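Local coordinates for flagellar basal body protein (Helicobacter pylori, PDB 5NPY) that probably forms part of the flagellar hook, the curved joint between the basal body rod and the filament, at residues L225-N230 with Y378-N383. Sequence-based numbering, arbitrary orientation.
With 144 (tris-hydroxymethyl-methyl-ammonium), chain B.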
loop_
_atom_site.group_PDB
_atom_site.type_symbol
_atom_site.label_atom_id
_atom_site.label_comp_id
_atom_site.label_asym_id
_atom_site.label_seq_id
_atom_site.Cartn_x
_atom_site.Cartn_y
_atom_site.Cartn_z
ATOM N N LEU A 225 -9.421 -26.036 16.507
ATOM C CA LEU A 225 -10.563 -25.891 17.406
ATOM C C LEU A 225 -11.327 -24.601 17.146
ATOM O O LEU A 225 -12.567 -24.594 17.215
ATOM C CB LEU A 225 -10.125 -25.963 18.870
ATOM C CG LEU A 225 -9.683 -27.364 19.300
ATOM C CD1 LEU A 225 -9.330 -27.400 20.780
ATOM C CD2 LEU A 225 -10.747 -28.411 18.940
ATOM N N ASN A 226 -10.607 -23.511 16.823
ATOM C CA ASN A 226 -11.169 -22.168 16.722
ATOM C C ASN A 226 -11.585 -21.771 15.300
ATOM O O ASN A 226 -11.937 -20.609 15.083
ATOM C CB ASN A 226 -10.176 -21.129 17.267
ATOM C CG ASN A 226 -9.867 -21.332 18.752
ATOM O OD1 ASN A 226 -10.580 -22.058 19.457
ATOM N ND2 ASN A 226 -8.799 -20.686 19.234
ATOM N N GLN A 227 -11.539 -22.690 14.341
ATOM C CA GLN A 227 -11.927 -22.371 12.975
ATOM C C GLN A 227 -13.447 -22.420 12.851
ATOM O O GLN A 227 -14.079 -23.422 13.180
ATOM C CB GLN A 227 -11.256 -23.319 11.985
ATOM C CG GLN A 227 -11.604 -23.084 10.531
ATOM C CD GLN A 227 -10.903 -21.891 9.983
ATOM O OE1 GLN A 227 -9.961 -21.343 10.604
ATOM N NE2 GLN A 227 -11.370 -21.431 8.817
ATOM N N ASP A 228 -14.029 -21.309 12.441
ATOM C CA ASP A 228 -15.444 -21.248 12.103
ATOM C C ASP A 228 -15.735 -22.242 10.961
ATOM O O ASP A 228 -15.121 -22.182 9.889
ATOM C CB ASP A 228 -15.783 -19.798 11.710
ATOM C CG ASP A 228 -17.275 -19.573 11.383
ATOM O OD1 ASP A 228 -17.674 -18.393 11.296
ATOM O OD2 ASP A 228 -18.039 -20.541 11.189
ATOM N N ILE A 229 -16.643 -23.184 11.208
ATOM C CA ILE A 229 -16.962 -24.203 10.206
ATOM C C ILE A 229 -17.564 -23.587 8.932
ATOM O O ILE A 229 -17.460 -24.178 7.852
ATOM C CB ILE A 229 -17.890 -25.266 10.831
ATOM C CG1 ILE A 229 -17.958 -26.513 9.958
ATOM C CG2 ILE A 229 -19.302 -24.708 11.083
ATOM C CD1 ILE A 229 -18.736 -27.634 10.588
ATOM N N ASN A 230 -18.198 -22.401 9.029
ATOM C CA ASN A 230 -18.659 -21.660 7.849
ATOM C C ASN A 230 -17.519 -20.990 7.088
ATOM O O ASN A 230 -17.737 -20.551 5.949
ATOM C CB ASN A 230 -19.684 -20.587 8.242
ATOM C CG ASN A 230 -20.467 -20.047 7.039
ATOM O OD1 ASN A 230 -21.139 -20.824 6.327
ATOM N ND2 ASN A 230 -20.428 -18.747 6.827
ATOM N N TYR A 378 -5.564 -16.416 5.554
ATOM C CA TYR A 378 -6.400 -17.580 5.807
ATOM C C TYR A 378 -7.598 -17.113 6.610
ATOM O O TYR A 378 -7.422 -16.488 7.660
ATOM C CB TYR A 378 -5.634 -18.661 6.568
ATOM C CG TYR A 378 -4.281 -19.020 5.973
ATOM C CD1 TYR A 378 -3.109 -18.428 6.432
ATOM C CD2 TYR A 378 -4.177 -19.957 4.969
ATOM C CE1 TYR A 378 -1.863 -18.756 5.885
ATOM C CE2 TYR A 378 -2.955 -20.279 4.412
ATOM C CZ TYR A 378 -1.805 -19.676 4.873
ATOM O OH TYR A 378 -0.600 -20.006 4.317
ATOM N N MET A 379 -8.814 -17.410 6.131
ATOM C CA MET A 379 -10.035 -16.954 6.807
ATOM C C MET A 379 -10.403 -17.872 7.955
ATOM O O MET A 379 -10.446 -19.092 7.799
ATOM C CB MET A 379 -11.217 -16.869 5.855
ATOM C CG MET A 379 -12.403 -16.113 6.453
ATOM S SD MET A 379 -13.635 -15.804 5.141
ATOM C CE MET A 379 -14.812 -17.090 5.472
ATOM N N THR A 380 -10.712 -17.279 9.100
ATOM C CA THR A 380 -10.898 -18.049 10.317
ATOM C C THR A 380 -12.279 -17.902 10.917
ATOM O O THR A 380 -12.693 -18.775 11.688
ATOM C CB THR A 380 -9.863 -17.632 11.382
ATOM O OG1 THR A 380 -9.997 -16.216 11.640
ATOM C CG2 THR A 380 -8.442 -17.921 10.902
ATOM N N ASN A 381 -12.983 -16.824 10.611
ATOM C CA ASN A 381 -14.272 -16.535 11.204
ATOM C C ASN A 381 -15.117 -15.777 10.197
ATOM O O ASN A 381 -14.630 -14.841 9.558
ATOM C CB ASN A 381 -14.151 -15.698 12.486
ATOM C CG ASN A 381 -15.425 -15.702 13.283
ATOM O OD1 ASN A 381 -15.794 -16.715 13.866
ATOM N ND2 ASN A 381 -16.129 -14.581 13.280
ATOM N N SER A 382 -16.379 -16.163 10.073
ATOM C CA SER A 382 -17.272 -15.464 9.159
ATOM C C SER A 382 -18.317 -14.691 9.957
ATOM O O SER A 382 -18.678 -15.074 11.078
ATOM C CB SER A 382 -17.935 -16.445 8.188
ATOM O OG SER A 382 -18.944 -17.165 8.855
ATOM N N ASN A 383 -18.770 -13.574 9.395
ATOM C CA ASN A 383 -19.752 -12.724 10.069
ATOM C C ASN A 383 -21.155 -13.257 9.768
ATOM O O ASN A 383 -21.689 -13.078 8.677
ATOM C CB ASN A 383 -19.582 -11.267 9.653
ATOM C CG ASN A 383 -20.828 -10.408 9.945
ATOM O OD1 ASN A 383 -21.439 -9.843 9.031
ATOM N ND2 ASN A 383 -21.216 -10.335 11.209
HETATM C C1 144 B . -9.935 -15.662 17.205
HETATM N N 144 B . -9.737 -16.225 15.870
HETATM C C2 144 B . -9.905 -17.677 15.917
HETATM O O2 144 B . -8.777 -18.364 16.401
HETATM C C3 144 B . -8.396 -15.915 15.388
HETATM O O3 144 B . -8.330 -16.048 13.985
HETATM C C4 144 B . -10.688 -15.711 14.870
HETATM O O4 144 B . -11.703 -14.825 15.288
#
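A buried, polar contact joins the loop that follows helix 221-226 to the end of strand 370-381, Q227, D228 and N230 meeting M379, T380 and S382. Y266 of strand 260-266, from the five-stranded sheet in the intervening chain, lies against I229, N230 and S382. Q227 is bent at chi2 (76°), which carries CD toward the strand, and NE2 gives a nearly straight bond, 2.7 Å, to an in-plane lone pair of M379 O, and also bonds A231 O. Next, D228 N donates to T380 O at 3.0 Å. The D228 carboxylate bonds both segments. Its OD1 accepts S382 N (2.9 Å) on the anti side and S382 OG (3.0 Å) from above the carboxylate plane, both from the same face. OD2 receives N230 N at 2.9 Å, closing an Asx turn, and also bonds Y266 OH. K277 forms a salt bridge with OD1, which probably steadies the buried negative charge. S382 OG, set between its own backbone N and carbonyl carbon (chi1 75°), passes the chain of bonds on by accepting N230 ND2 at 3.0 Å, almost in the amide plane of N230. T380 OG1 reaches O3 of the bound tris-hydroxymethyl-methyl-ammonium at 2.9 Å and also bonds T397 OG1, while N226 CB lies 3.2 Å from ligand O2. R393 ties the segments from outside, meeting N226 O and N381 OD1. T380 and N381, with N226, belong to the ligand pocket; together they face T397 in a classic beta bulge, opposite the loop with its D228 Asx turn.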